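Local coordinates for cystalysin (Treponema denticola, PDB 1C7N), which is a pyridoxal-5'-phosphate-binding protein of the class I and II aminotransferase family, at residues A[325-330]-A[367-372]. Numbering follows the deposited sequence.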
loop_
_atom_site.group_PDB
_atom_site.type_symbol
_atom_site.label_atom_id
_atom_site.label_comp_id
_atom_site.label_asym_id
_atom_site.label_seq_id
_atom_site.Cartn_x
_atom_site.Cartn_y
_atom_site.Cartn_z
ATOM N N THR A 325 20.972 11.050 -8.972
ATOM C CA THR A 325 19.681 11.604 -8.551
ATOM C C THR A 325 19.451 12.837 -9.427
ATOM O O THR A 325 20.360 13.270 -10.142
ATOM C CB THR A 325 19.652 12.094 -7.063
ATOM O OG1 THR A 325 20.290 13.375 -6.972
ATOM C CG2 THR A 325 20.336 11.098 -6.125
ATOM N N TYR A 326 18.241 13.393 -9.389
ATOM C CA TYR A 326 17.953 14.614 -10.139
ATOM C C TYR A 326 17.771 15.767 -9.150
ATOM O O TYR A 326 17.135 16.772 -9.457
ATOM C CB TYR A 326 16.706 14.471 -11.026
ATOM C CG TYR A 326 15.418 14.012 -10.354
ATOM C CD1 TYR A 326 14.874 12.764 -10.652
ATOM C CD2 TYR A 326 14.718 14.839 -9.472
ATOM C CE1 TYR A 326 13.667 12.344 -10.098
ATOM C CE2 TYR A 326 13.503 14.429 -8.902
ATOM C CZ TYR A 326 12.986 13.174 -9.224
ATOM O OH TYR A 326 11.806 12.739 -8.669
ATOM N N LEU A 327 18.367 15.610 -7.968
ATOM C CA LEU A 327 18.289 16.600 -6.893
ATOM C C LEU A 327 19.655 17.272 -6.673
ATOM O O LEU A 327 20.595 16.645 -6.187
ATOM C CB LEU A 327 17.815 15.903 -5.615
ATOM C CG LEU A 327 16.510 15.103 -5.779
ATOM C CD1 LEU A 327 16.281 14.190 -4.582
ATOM C CD2 LEU A 327 15.348 16.072 -5.930
ATOM N N GLN A 328 19.752 18.551 -7.026
ATOM C CA GLN A 328 21.006 19.297 -6.915
ATOM C C GLN A 328 21.142 20.048 -5.590
ATOM O O GLN A 328 20.178 20.614 -5.083
ATOM C CB GLN A 328 21.120 20.253 -8.113
ATOM C CG GLN A 328 22.453 20.977 -8.264
ATOM C CD GLN A 328 22.587 21.620 -9.639
ATOM O OE1 GLN A 328 21.588 21.910 -10.291
ATOM N NE2 GLN A 328 23.825 21.857 -10.077
ATOM N N TRP A 329 22.354 20.049 -5.048
ATOM C CA TRP A 329 22.654 20.665 -3.753
ATOM C C TRP A 329 23.301 22.031 -3.957
ATOM O O TRP A 329 24.453 22.116 -4.374
ATOM C CB TRP A 329 23.602 19.731 -2.988
ATOM C CG TRP A 329 23.673 19.884 -1.481
ATOM C CD1 TRP A 329 24.812 19.963 -0.731
ATOM C CD2 TRP A 329 22.581 19.828 -0.542
ATOM N NE1 TRP A 329 24.505 19.948 0.609
ATOM C CE2 TRP A 329 23.147 19.867 0.755
ATOM C CE3 TRP A 329 21.189 19.742 -0.670
ATOM C CZ2 TRP A 329 22.364 19.822 1.917
ATOM C CZ3 TRP A 329 20.413 19.698 0.484
ATOM C CH2 TRP A 329 21.005 19.737 1.762
ATOM N N ILE A 330 22.555 23.090 -3.653
ATOM C CA ILE A 330 23.045 24.453 -3.826
ATOM C C ILE A 330 23.495 25.079 -2.513
ATOM O O ILE A 330 22.734 25.150 -1.550
ATOM C CB ILE A 330 21.964 25.351 -4.454
ATOM C CG1 ILE A 330 21.413 24.691 -5.721
ATOM C CG2 ILE A 330 22.563 26.707 -4.815
ATOM C CD1 ILE A 330 20.202 25.374 -6.286
ATOM N N PHE A 367 22.176 25.270 2.867
ATOM C CA PHE A 367 22.025 24.688 1.532
ATOM C C PHE A 367 20.562 24.633 1.099
ATOM O O PHE A 367 19.650 24.808 1.911
ATOM C CB PHE A 367 22.594 23.259 1.479
ATOM C CG PHE A 367 24.086 23.172 1.670
ATOM C CD1 PHE A 367 24.648 23.222 2.942
ATOM C CD2 PHE A 367 24.930 23.014 0.568
ATOM C CE1 PHE A 367 26.032 23.114 3.117
ATOM C CE2 PHE A 367 26.305 22.907 0.728
ATOM C CZ PHE A 367 26.861 22.956 2.007
ATOM N N GLU A 368 20.358 24.377 -0.192
ATOM C CA GLU A 368 19.032 24.258 -0.779
ATOM C C GLU A 368 19.057 23.110 -1.779
ATOM O O GLU A 368 19.987 22.999 -2.578
ATOM C CB GLU A 368 18.642 25.542 -1.519
ATOM C CG GLU A 368 18.474 26.765 -0.636
ATOM C CD GLU A 368 17.250 26.696 0.258
ATOM O OE1 GLU A 368 17.034 27.662 1.020
ATOM O OE2 GLU A 368 16.504 25.689 0.200
ATOM N N ARG A 369 18.040 22.254 -1.741
ATOM C CA ARG A 369 17.969 21.134 -2.677
ATOM C C ARG A 369 16.946 21.481 -3.750
ATOM O O ARG A 369 15.778 21.717 -3.442
ATOM C CB ARG A 369 17.533 19.853 -1.957
ATOM C CG ARG A 369 17.721 18.581 -2.785
ATOM C CD ARG A 369 16.990 17.392 -2.175
ATOM N NE ARG A 369 15.565 17.420 -2.486
ATOM C CZ ARG A 369 14.707 16.450 -2.174
ATOM N NH1 ARG A 369 15.122 15.359 -1.533
ATOM N NH2 ARG A 369 13.432 16.567 -2.516
ATOM N N ILE A 370 17.384 21.508 -5.007
ATOM C CA ILE A 370 16.494 21.838 -6.113
ATOM C C ILE A 370 16.140 20.602 -6.936
ATOM O O ILE A 370 17.014 19.799 -7.272
ATOM C CB ILE A 370 17.137 22.913 -7.036
ATOM C CG1 ILE A 370 16.092 23.436 -8.026
ATOM C CG2 ILE A 370 18.346 22.333 -7.771
ATOM C CD1 ILE A 370 16.627 24.457 -9.003
ATOM N N ASN A 371 14.854 20.437 -7.238
ATOM C CA ASN A 371 14.387 19.299 -8.033
ATOM C C ASN A 371 14.573 19.645 -9.519
ATOM O O ASN A 371 13.835 20.464 -10.071
ATOM C CB ASN A 371 12.904 19.032 -7.739
ATOM C CG ASN A 371 12.361 17.854 -8.511
ATOM O OD1 ASN A 371 12.838 17.547 -9.602
ATOM N ND2 ASN A 371 11.349 17.193 -7.955
ATOM N N LEU A 372 15.562 19.022 -10.157
ATOM C CA LEU A 372 15.870 19.277 -11.566
ATOM C C LEU A 372 14.938 18.598 -12.565
ATOM O O LEU A 372 15.044 18.843 -13.768
ATOM C CB LEU A 372 17.306 18.847 -11.879
ATOM C CG LEU A 372 18.429 19.525 -11.081
ATOM C CD1 LEU A 372 19.759 18.959 -11.537
ATOM C CD2 LEU A 372 18.390 21.033 -11.278
#
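Gln328 faces Ile370 and Ile330 faces Glu368 as hydrogen-bonded pairs of two antiparallel strands, 327-330 and 367-371, whose axes approach to 4.6 Å at 154°. Each pair makes two backbone bonds; among them Ile330 N reaches Glu368 O at 2.8 Å. Beyond the last bridge Leu372 N still donates to Tyr326 O. Trp329-Arg369 and Leu327-Asn371 are the non-hydrogen-bonded pairs.

Toward the Phe367 end, Trp329 and Phe367 form an offset stack: the five-membered ring and the phenyl ring lie 9° from parallel with centroids 4.2 Å apart. Phe367 CB adds a CH-pi contact over the face of the indole six-membered ring, 3.7 Å from its centroid. With CG anti to the backbone N (chi1 -159°), the indole reaches toward the partner strand; Arg369 CB meets its edge in plane, 3.8 Å from CZ3. Arg369 bends at its third torsion and lays one guanidinium face against Leu327, CD1 lying 3.5 Å from NH1. Further along, Asn371 OD1, which accepts from Ala373 N, comes 3.3 Å from Tyr326 CE2. On the face of Gln328, Ile330 and Ile370, Ile370 CG2 touches both Gln328 CB and Ile330 CD1, while Gln328 OE1 rests by the methyls of Leu372.

These strands belong to a small three-stranded antiparallel sheet packed on helix 289-313. Arg369 is held by a salt bridge to Asp355 and hydrogen bonds to Ser37 and Asn175; Trp329 NE1 bonds Tyr149 OH. The side chain of Leu327 lies about 5 Å from pyridoxal-5'-phosphate and Asn175 is a pocket residue, so this face of the sheet borders the ligand site, whereas on the other face Gln328 OE1 is buried without a polar partner, although its NE2 is bound by Pro320 O and Gln303 O.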